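Local coordinates for alpha-glucosidase (Pseudoalteromonas sp. K8, PDB 5HQA), which hydrolyses alpha-glucosides as a chloride-activated, calcium-binding enzyme of glycoside hydrolase family 97, with acarbose bound in this structure, at residues A[94-99]-A[115-120]; A[121-126]-A[218-223]; A[489-494]-A[529-534]; A[515-520]-A[545-550]. All coordinates share one frame; numbering follows the deposited sequence.

Interaction 1: A[94-99]-A[115-120]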
# COMPACT_ATOMS: atom_id res chain seq x y z
N GLY A 94 13.97 -38.23 -1.99
CA GLY A 94 14.95 -37.18 -2.18
C GLY A 94 14.41 -36.07 -3.06
O GLY A 94 13.24 -36.05 -3.46
N GLY A 95 15.29 -35.13 -3.36
CA GLY A 95 14.90 -33.99 -4.17
C GLY A 95 15.96 -32.92 -4.12
O GLY A 95 17.02 -33.09 -3.51
N THR A 96 15.66 -31.83 -4.81
CA THR A 96 16.59 -30.71 -4.82
C THR A 96 15.79 -29.42 -4.96
O THR A 96 14.73 -29.39 -5.58
CB THR A 96 17.63 -30.84 -5.93
OG1 THR A 96 18.58 -29.77 -5.83
CG2 THR A 96 16.97 -30.81 -7.31
N TYR A 97 16.31 -28.37 -4.35
CA TYR A 97 15.76 -27.04 -4.52
C TYR A 97 16.87 -26.05 -4.22
O TYR A 97 17.88 -26.39 -3.60
CB TYR A 97 14.53 -26.79 -3.65
CG TYR A 97 14.78 -26.67 -2.16
CD1 TYR A 97 14.71 -27.78 -1.33
CD2 TYR A 97 15.03 -25.42 -1.57
CE1 TYR A 97 14.91 -27.67 0.04
CE2 TYR A 97 15.23 -25.30 -0.21
CZ TYR A 97 15.17 -26.43 0.59
OH TYR A 97 15.37 -26.31 1.94
N SER A 98 16.67 -24.83 -4.69
CA SER A 98 17.62 -23.76 -4.43
C SER A 98 16.90 -22.61 -3.74
O SER A 98 15.69 -22.46 -3.86
CB SER A 98 18.27 -23.28 -5.73
OG SER A 98 19.04 -24.33 -6.31
N VAL A 99 17.66 -21.82 -3.00
CA VAL A 99 17.17 -20.57 -2.45
C VAL A 99 18.10 -19.46 -2.93
O VAL A 99 19.33 -19.59 -2.82
CB VAL A 99 17.09 -20.60 -0.91
CG1 VAL A 99 16.48 -19.32 -0.40
CG2 VAL A 99 16.22 -21.76 -0.46
N PRO A 115 13.37 -26.75 -9.08
CA PRO A 115 13.51 -27.07 -10.50
C PRO A 115 12.70 -28.31 -10.88
O PRO A 115 12.24 -29.08 -10.04
CB PRO A 115 15.00 -27.35 -10.63
CG PRO A 115 15.32 -28.04 -9.32
CD PRO A 115 14.49 -27.29 -8.28
N LYS A 116 12.58 -28.50 -12.19
CA LYS A 116 12.02 -29.74 -12.72
C LYS A 116 12.80 -30.94 -12.17
O LYS A 116 14.03 -30.94 -12.16
CB LYS A 116 12.09 -29.73 -14.25
CG LYS A 116 11.56 -30.99 -14.91
CD LYS A 116 11.73 -30.90 -16.42
CE LYS A 116 11.25 -32.17 -17.10
NZ LYS A 116 11.55 -32.12 -18.56
N GLN A 117 12.06 -31.94 -11.69
CA GLN A 117 12.69 -33.15 -11.16
C GLN A 117 11.67 -34.27 -11.14
O GLN A 117 10.46 -34.04 -11.05
CB GLN A 117 13.25 -32.93 -9.76
CG GLN A 117 12.24 -32.44 -8.76
CD GLN A 117 12.92 -31.84 -7.55
OE1 GLN A 117 13.37 -32.56 -6.66
NE2 GLN A 117 13.01 -30.51 -7.53
N ALA A 118 12.18 -35.50 -11.19
CA ALA A 118 11.33 -36.68 -11.27
C ALA A 118 10.37 -36.73 -10.08
O ALA A 118 10.77 -36.53 -8.93
CB ALA A 118 12.20 -37.94 -11.32
N GLY A 119 9.09 -36.98 -10.38
CA GLY A 119 8.07 -37.08 -9.36
C GLY A 119 7.49 -35.76 -8.88
O GLY A 119 6.59 -35.78 -8.03
N LEU A 120 7.98 -34.63 -9.38
CA LEU A 120 7.44 -33.31 -9.04
C LEU A 120 6.45 -32.93 -10.14
O LEU A 120 6.81 -32.26 -11.11
CB LEU A 120 8.54 -32.26 -8.90
CG LEU A 120 8.03 -30.93 -8.35
CD1 LEU A 120 7.85 -31.03 -6.84
CD2 LEU A 120 8.96 -29.77 -8.72
O HOH W 1 11.86 -34.61 -5.19
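The first torsion of Gln-117 (chi1 57°) places CG between its backbone N and carbonyl carbon, and the chain then runs extended (chi2 -162°). These torsions bring CD over to the backbone of Thr-96, where the amide bonds twice. Gln-117 OE1 accepts the N-H of Thr-96, with N and OE1 3.0 Å apart and the donor tilted somewhat from the carbonyl plane of the amide. NE2 of Gln-117 gives one hydrogen to the O of Thr-96 at 2.8 Å; that oxygen lies in the amide plane of Gln-117, and the bond is fairly straight (164°). The second hydrogen on NE2 of Gln-117 goes back to the O of Pro-115 at 3.0 Å. OE1 also accepts a bond from a water that donates to the O of Gly-94 as well. Thr-96 lies on strand 95-104 of an antiparallel sheet in the N-terminal domain, which belongs to the galactose mutarotase clan. Strand 107-114 pairs with it through Ser-98 and Glu-113 but stops before Thr-96. The amide of Gln-117 therefore continues the pairing with a side chain where the neighbouring backbone has turned away. CA of Gly-95 comes within 3.3 Å of OE1 of Gln-117. Pro-115 adds van der Waals contacts. Its CD sits 3.4 Å from the O of Thr-96. In the conformer of Thr-96 described, one of two, CG2 of Thr-96 meets CG of Pro-115 at 3.8 Å, and OG1 is held by the O of Phe-87, on strand 75-89.

Interaction 2: A[121-126]-A[218-223]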
# COMPACT_ATOMS: atom_id res chain seq x y z
N ASN A 121 5.20 -33.35 -9.98
CA ASN A 121 4.19 -33.12 -11.00
C ASN A 121 3.15 -32.15 -10.47
O ASN A 121 3.49 -31.01 -10.12
CB ASN A 121 3.59 -34.45 -11.43
CG ASN A 121 4.66 -35.44 -11.85
OD1 ASN A 121 5.48 -35.13 -12.72
ND2 ASN A 121 4.68 -36.61 -11.22
N ASN A 122 1.89 -32.56 -10.39
CA ASN A 122 0.87 -31.68 -9.84
C ASN A 122 1.00 -31.72 -8.33
O ASN A 122 0.74 -32.75 -7.70
CB ASN A 122 -0.52 -32.11 -10.28
CG ASN A 122 -0.70 -31.99 -11.77
OD1 ASN A 122 -0.46 -30.94 -12.35
ND2 ASN A 122 -1.11 -33.09 -12.40
N ILE A 123 1.42 -30.61 -7.73
CA ILE A 123 1.67 -30.61 -6.30
C ILE A 123 0.80 -29.55 -5.65
O ILE A 123 0.33 -28.60 -6.28
CB ILE A 123 3.16 -30.41 -5.95
CG1 ILE A 123 3.68 -29.10 -6.52
CG2 ILE A 123 3.99 -31.57 -6.47
CD1 ILE A 123 3.89 -28.07 -5.47
N GLU A 124 0.56 -29.75 -4.36
CA GLU A 124 -0.21 -28.81 -3.55
C GLU A 124 0.57 -28.56 -2.27
O GLU A 124 0.71 -29.46 -1.44
CB GLU A 124 -1.60 -29.36 -3.25
CG GLU A 124 -2.41 -29.61 -4.51
CD GLU A 124 -3.80 -30.13 -4.22
OE1 GLU A 124 -4.78 -29.41 -4.52
OE2 GLU A 124 -3.92 -31.24 -3.68
N ILE A 125 1.11 -27.35 -2.14
CA ILE A 125 1.81 -26.99 -0.91
C ILE A 125 0.79 -26.85 0.21
O ILE A 125 -0.21 -26.13 0.07
CB ILE A 125 2.60 -25.69 -1.11
CG1 ILE A 125 3.67 -25.86 -2.18
CG2 ILE A 125 3.20 -25.21 0.23
CD1 ILE A 125 4.27 -24.54 -2.60
N THR A 126 1.04 -27.53 1.33
CA THR A 126 0.23 -27.37 2.51
C THR A 126 0.92 -26.58 3.61
O THR A 126 0.23 -26.06 4.49
CB THR A 126 -0.17 -28.74 3.07
OG1 THR A 126 1.01 -29.53 3.27
CG2 THR A 126 -1.10 -29.46 2.10
N VAL A 218 -1.14 -23.80 -1.92
CA VAL A 218 -0.69 -23.39 -3.25
C VAL A 218 -0.73 -24.59 -4.19
O VAL A 218 -0.14 -25.63 -3.89
CB VAL A 218 0.73 -22.80 -3.25
CG1 VAL A 218 1.09 -22.32 -4.67
CG2 VAL A 218 0.85 -21.67 -2.24
N LYS A 219 -1.37 -24.42 -5.34
CA LYS A 219 -1.40 -25.43 -6.39
C LYS A 219 -0.37 -25.07 -7.45
O LYS A 219 -0.39 -23.96 -7.99
CB LYS A 219 -2.80 -25.51 -7.00
CG LYS A 219 -3.90 -25.78 -5.98
CD LYS A 219 -5.29 -25.62 -6.59
CE LYS A 219 -6.39 -25.91 -5.57
NZ LYS A 219 -7.75 -25.67 -6.13
N LYS A 220 0.53 -26.01 -7.75
CA LYS A 220 1.53 -25.82 -8.79
C LYS A 220 1.60 -27.08 -9.65
O LYS A 220 1.24 -28.18 -9.22
CB LYS A 220 2.93 -25.52 -8.21
CG LYS A 220 3.04 -24.20 -7.46
CD LYS A 220 3.02 -23.00 -8.42
CE LYS A 220 3.40 -21.73 -7.69
NZ LYS A 220 3.50 -20.57 -8.62
N GLN A 221 2.08 -26.91 -10.87
CA GLN A 221 2.38 -28.04 -11.74
C GLN A 221 3.86 -27.98 -12.09
O GLN A 221 4.29 -27.08 -12.83
CB GLN A 221 1.51 -28.03 -12.99
CG GLN A 221 1.73 -29.23 -13.87
CD GLN A 221 0.83 -29.20 -15.08
OE1 GLN A 221 1.11 -28.51 -16.07
NE2 GLN A 221 -0.27 -29.95 -15.02
N GLY A 222 4.65 -28.90 -11.55
CA GLY A 222 6.05 -28.97 -11.91
C GLY A 222 6.87 -27.89 -11.22
O GLY A 222 6.53 -27.40 -10.15
N ALA A 223 7.98 -27.54 -11.86
CA ALA A 223 8.90 -26.55 -11.30
C ALA A 223 8.16 -25.28 -10.91
O ALA A 223 7.24 -24.84 -11.61
CB ALA A 223 10.01 -26.23 -12.30
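Val-218 opens an antiparallel ladder with Ile-125, joining strands 218-221 and 122-134 in a sheet of the mutarotase-like N-terminal domain. The pair is hydrogen-bonded, with Ile-125 N to Val-218 O at 2.8 Å. Their side chains lie side by side, CD1 of Ile-125 on CB of Val-218 at 4.0 Å, and Tyr-192 touches both. Lys-219 faces Glu-124 in a non-hydrogen-bonded pair. The two side chains run alongside each other, but their charged ends stay apart; Lys-219 makes a cation-pi contact with Trp-212, and its N-H bonds to Gln-413. Lys-220 returns to the face of Val-218. It forms a hydrogen-bonded pair with Ile-123, and CB of Lys-220 packs on Ile-123 CD1 at 3.9 Å. Its chain bends at the second torsion (chi2 -73°), and NZ reaches a salt bridge with Asp-191. On the face of Lys-219, Gln-221 and Asn-122 point the same way, their amide planes 42° apart. NE2 of Gln-221 donates to OD1 of Asn-122 at 2.9 Å, in the carbonyl plane and on a lone pair. Gly-222 follows, with a positive phi that favours glycine. Just past the ladder, Gly-222 N bonds the O of Asn-121 at 2.8 Å, from 41° above the carbonyl plane.

Interaction 3: A[489-494]-A[529-534]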
# COMPACT_ATOMS: atom_id res chain seq x y z
N ASP A 489 -4.34 4.57 -1.32
CA ASP A 489 -5.46 5.48 -1.56
C ASP A 489 -6.15 5.74 -0.21
O ASP A 489 -7.13 5.10 0.16
CB ASP A 489 -6.43 4.86 -2.57
CG ASP A 489 -7.57 5.81 -2.97
OD1 ASP A 489 -7.31 7.02 -3.19
OD2 ASP A 489 -8.73 5.32 -3.10
N PHE A 490 -5.60 6.71 0.54
CA PHE A 490 -6.11 7.03 1.88
C PHE A 490 -7.34 7.94 1.83
O PHE A 490 -8.12 7.97 2.80
CB PHE A 490 -5.00 7.70 2.70
CG PHE A 490 -5.39 8.00 4.13
CD1 PHE A 490 -5.20 7.04 5.12
CD2 PHE A 490 -5.95 9.23 4.47
CE1 PHE A 490 -5.58 7.30 6.44
CE2 PHE A 490 -6.34 9.50 5.79
CZ PHE A 490 -6.15 8.53 6.77
N THR A 491 -7.54 8.66 0.72
CA THR A 491 -8.49 9.75 0.50
C THR A 491 -8.31 10.83 1.57
O THR A 491 -9.19 11.02 2.43
CB THR A 491 -9.95 9.26 0.41
OG1 THR A 491 -10.46 8.92 1.71
CG2 THR A 491 -10.06 8.04 -0.51
N PRO A 492 -7.22 11.59 1.52
CA PRO A 492 -6.99 12.66 2.50
C PRO A 492 -7.85 13.88 2.20
O PRO A 492 -8.61 13.92 1.24
CB PRO A 492 -5.50 12.97 2.32
CG PRO A 492 -5.27 12.70 0.88
CD PRO A 492 -6.10 11.49 0.56
N GLY A 493 -7.72 14.89 3.06
CA GLY A 493 -8.24 16.21 2.74
C GLY A 493 -9.64 16.54 3.24
O GLY A 493 -10.38 17.26 2.56
N ILE A 494 -10.02 16.05 4.41
CA ILE A 494 -11.32 16.43 4.98
C ILE A 494 -11.17 17.79 5.65
O ILE A 494 -10.35 17.96 6.56
CB ILE A 494 -11.83 15.37 5.97
CG1 ILE A 494 -12.14 14.06 5.23
CG2 ILE A 494 -13.10 15.86 6.68
CD1 ILE A 494 -13.19 14.20 4.13
N MET A 529 -6.98 11.74 -3.58
CA MET A 529 -8.31 12.32 -3.54
C MET A 529 -8.30 13.56 -2.68
O MET A 529 -7.61 13.63 -1.67
CB MET A 529 -9.33 11.31 -3.00
CG MET A 529 -10.75 11.69 -3.32
SD MET A 529 -11.86 10.43 -2.67
CE MET A 529 -13.40 10.91 -3.48
N ALA A 530 -9.06 14.56 -3.11
CA ALA A 530 -9.57 15.58 -2.20
C ALA A 530 -10.94 15.08 -1.81
O ALA A 530 -11.91 15.23 -2.56
CB ALA A 530 -9.61 16.96 -2.86
N ALA A 531 -11.02 14.44 -0.64
CA ALA A 531 -12.15 13.58 -0.29
C ALA A 531 -13.41 14.33 0.11
O ALA A 531 -14.49 13.72 0.10
CB ALA A 531 -11.74 12.65 0.85
N ASP A 532 -13.33 15.61 0.45
CA ASP A 532 -14.47 16.27 1.08
C ASP A 532 -15.50 16.72 0.04
O ASP A 532 -15.26 16.70 -1.17
CB ASP A 532 -14.01 17.47 1.90
CG ASP A 532 -14.87 17.71 3.12
OD1 ASP A 532 -16.04 17.25 3.15
OD2 ASP A 532 -14.38 18.39 4.05
N LEU A 533 -16.65 17.15 0.54
CA LEU A 533 -17.65 17.77 -0.31
C LEU A 533 -17.10 19.08 -0.88
O LEU A 533 -16.44 19.84 -0.16
CB LEU A 533 -18.93 18.05 0.48
CG LEU A 533 -19.47 16.90 1.33
CD1 LEU A 533 -20.74 17.33 2.07
CD2 LEU A 533 -19.74 15.71 0.45
N PRO A 534 -17.36 19.38 -2.16
CA PRO A 534 -16.83 20.63 -2.74
C PRO A 534 -17.12 21.88 -1.92
O PRO A 534 -16.23 22.72 -1.76
CB PRO A 534 -17.51 20.68 -4.11
CG PRO A 534 -17.69 19.22 -4.46
CD PRO A 534 -18.05 18.55 -3.16
O HOH W 2 -6.31 9.19 -1.98
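Ala-531 and Pro-492 share the one direct hydrogen bond between these two segments, whose touching residues are all buried. The N-H of Ala-531 meets the O of Pro-492 at 3.1 Å, nearly in line with the carbonyl. A water makes a second, indirect link. It donates to OD1 of Asp-489 and accepts the N-H groups of Thr-491 and Met-529, so two buried amides are satisfied by one molecule. The carboxylate of Asp-532 lies across Ile-494; its OD2 takes the N-H groups of Phe-495 and Asp-496, and its OD1 is bound by Asn-536. Tyr-537 bonds the O of Gly-493, an oxygen that also lies 3.7 Å from CB of Asp-532. Side-chain packing adds to this. Met-529 has CG anti to its backbone N (chi1 -163°) and runs beside Thr-491, with CG2 of Thr-491 3.7 Å from SD of Met-529. The methyl CB of Ala-531 sits 3.4 Å from the O of Thr-491 and 3.9 Å from CD1 of Ile-494. The side chain of Thr-491 is about 6 Å from the acarbose-derived unit AC1. Thr-491 thus probably lies close behind the residues that line the pocket. Segment 529-534 leaves strand 527-529, which runs parallel beside strand 264-269 in the catalytic barrel. It leads to helix 534-538, while helix 513-522 covers Pro-492 and Ala-530.

Interaction 4: A[515-520]-A[545-550]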
# COMPACT_ATOMS: atom_id res chain seq x y z
N LYS A 515 -2.97 18.89 9.61
CA LYS A 515 -2.59 17.49 9.43
C LYS A 515 -3.24 16.91 8.18
O LYS A 515 -2.63 16.10 7.47
CB LYS A 515 -2.96 16.68 10.68
CG LYS A 515 -2.69 15.17 10.54
CD LYS A 515 -2.55 14.53 11.91
CE LYS A 515 -2.51 13.01 11.84
NZ LYS A 515 -2.52 12.44 13.22
N GLN A 516 -4.47 17.33 7.87
CA GLN A 516 -5.12 16.87 6.65
C GLN A 516 -4.34 17.31 5.41
O GLN A 516 -4.26 16.56 4.43
CB GLN A 516 -6.56 17.38 6.57
CG GLN A 516 -7.50 16.74 7.59
CD GLN A 516 -7.63 15.25 7.38
OE1 GLN A 516 -7.90 14.78 6.27
NE2 GLN A 516 -7.39 14.48 8.45
N LEU A 517 -3.75 18.51 5.45
CA LEU A 517 -2.93 18.96 4.33
C LEU A 517 -1.63 18.16 4.24
O LEU A 517 -1.18 17.79 3.15
CB LEU A 517 -2.62 20.45 4.47
CG LEU A 517 -3.83 21.38 4.50
CD1 LEU A 517 -3.38 22.81 4.71
CD2 LEU A 517 -4.63 21.24 3.22
N ALA A 518 -1.00 17.90 5.39
CA ALA A 518 0.26 17.18 5.41
C ALA A 518 0.15 15.80 4.78
O ALA A 518 1.14 15.28 4.24
CB ALA A 518 0.76 17.06 6.85
N LEU A 519 -1.04 15.18 4.83
CA LEU A 519 -1.20 13.83 4.29
C LEU A 519 -0.80 13.74 2.82
O LEU A 519 -0.38 12.67 2.36
CB LEU A 519 -2.65 13.37 4.44
CG LEU A 519 -3.18 13.24 5.86
CD1 LEU A 519 -4.62 12.72 5.84
CD2 LEU A 519 -2.28 12.33 6.69
N TYR A 520 -0.94 14.83 2.07
CA TYR A 520 -0.64 14.78 0.64
C TYR A 520 0.84 14.57 0.37
O TYR A 520 1.21 14.17 -0.74
CB TYR A 520 -1.15 16.05 -0.06
CG TYR A 520 -2.66 16.05 -0.16
CD1 TYR A 520 -3.29 15.49 -1.26
CD2 TYR A 520 -3.44 16.55 0.86
CE1 TYR A 520 -4.67 15.45 -1.35
CE2 TYR A 520 -4.82 16.52 0.79
CZ TYR A 520 -5.43 15.97 -0.32
OH TYR A 520 -6.80 15.92 -0.39
N GLN A 545 -5.68 25.95 -1.26
CA GLN A 545 -4.62 26.22 -2.23
C GLN A 545 -3.50 25.19 -2.16
O GLN A 545 -2.91 24.84 -3.19
CB GLN A 545 -4.06 27.63 -2.01
CG GLN A 545 -3.10 28.08 -3.11
CD GLN A 545 -3.79 28.22 -4.46
OE1 GLN A 545 -4.76 28.97 -4.61
NE2 GLN A 545 -3.30 27.48 -5.45
N PHE A 546 -3.19 24.66 -0.96
CA PHE A 546 -2.15 23.64 -0.90
C PHE A 546 -2.54 22.40 -1.68
O PHE A 546 -1.72 21.81 -2.40
CB PHE A 546 -1.81 23.25 0.53
CG PHE A 546 -0.68 22.27 0.59
CD1 PHE A 546 0.63 22.70 0.40
CD2 PHE A 546 -0.92 20.91 0.77
CE1 PHE A 546 1.69 21.79 0.42
CE2 PHE A 546 0.13 20.00 0.79
CZ PHE A 546 1.44 20.44 0.61
N ILE A 547 -3.80 21.96 -1.55
CA ILE A 547 -4.26 20.79 -2.28
C ILE A 547 -4.24 21.05 -3.78
O ILE A 547 -3.89 20.18 -4.58
CB ILE A 547 -5.65 20.37 -1.79
CG1 ILE A 547 -5.61 20.04 -0.30
CG2 ILE A 547 -6.16 19.17 -2.59
CD1 ILE A 547 -6.96 19.58 0.28
N GLN A 548 -4.61 22.27 -4.19
CA GLN A 548 -4.54 22.62 -5.60
C GLN A 548 -3.11 22.59 -6.11
O GLN A 548 -2.88 22.23 -7.27
CB GLN A 548 -5.14 24.00 -5.84
CG GLN A 548 -6.63 24.07 -5.62
CD GLN A 548 -7.13 25.49 -5.80
OE1 GLN A 548 -7.17 26.25 -4.84
NE2 GLN A 548 -7.46 25.85 -7.03
N ASP A 549 -2.15 22.96 -5.27
CA ASP A 549 -0.77 23.07 -5.72
C ASP A 549 -0.05 21.73 -5.73
O ASP A 549 0.83 21.50 -6.58
CB ASP A 549 0.03 24.03 -4.83
CG ASP A 549 -0.32 25.50 -5.07
OD1 ASP A 549 -1.08 25.83 -6.01
OD2 ASP A 549 0.21 26.33 -4.30
N VAL A 550 -0.37 20.82 -4.81
CA VAL A 550 0.54 19.72 -4.51
C VAL A 550 0.52 18.69 -5.64
O VAL A 550 -0.56 18.32 -6.13
CB VAL A 550 0.22 19.10 -3.14
CG1 VAL A 550 -1.15 18.39 -3.13
CG2 VAL A 550 1.35 18.16 -2.69
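Tyr-520 lays its ring obliquely against Ile-547. CE2 of Tyr-520 is 3.8 Å from both CG1 and CD1 of Ile-547, and the hydroxyl OH of Tyr-520 comes to 3.7 Å from CD1 of Ile-547. Its OH goes on to bond the O of Met-529, which anchors the far end of the ring. The first torsion of Tyr-520 (chi1 -73°) sets CG anti to the carbonyl carbon, close to CG1 of Val-550. CB of Tyr-520 meets that CG1 of Val-550 at 3.9 Å, with the two side chains crossing at about a right angle. Leu-517, one turn earlier, touches the same isoleucine: CD2 of Leu-517 lies 3.8 Å from CG1 of Ile-547. These residues sit on helices 513-522 and 541-549 of the (beta/alpha)8 barrel domain. The two local segments run nearly parallel, 6° apart, with axes 9.9 Å from each other. No hydrogen bond joins them, and the contact is van der Waals, mostly between side chains. Phe-546 also meets Leu-517, with CG anti to its backbone N (chi1 -177°). CE2 of Phe-546 approaches the O of Leu-517 at 3.5 Å and its CD2 meets CB of the same leucine. One face of the phenyl ring receives CB of Val-550 from its own segment, offset toward the rim. Lys-265 NZ binds the O atoms of Ile-547 and Val-550 at this helix end. Strands 585-591 and 653-660 also close on the pair: Tyr-586 packs on Val-550, and Ala-655 touches both Leu-517 and Phe-546.

How the interactions relate
The contacts form two touching pairs on opposite sides of the chain's centre, with about 44 to 53 Å between centres from one pair to the other. Interactions 1 and 2, centres about 12 Å apart, meet where Leu-120 CD2 packs on Gly-222 O at 3.7 Å. Both belong to the N-terminal domain, away from the annotated sites. Interactions 3 and 4 are centred about 10 Å apart in the catalytic barrel, and their segments alternate along the chain. Gln-516 OE1 probably accepts a bond from Ile-494 N at 3.1 Å, tying helix to loop. Interaction 3 is the one beside the pocket, with the Thr-491 side chain about 9 Å from the calcium ion; interaction 4 touches it but lies away from the annotated sites.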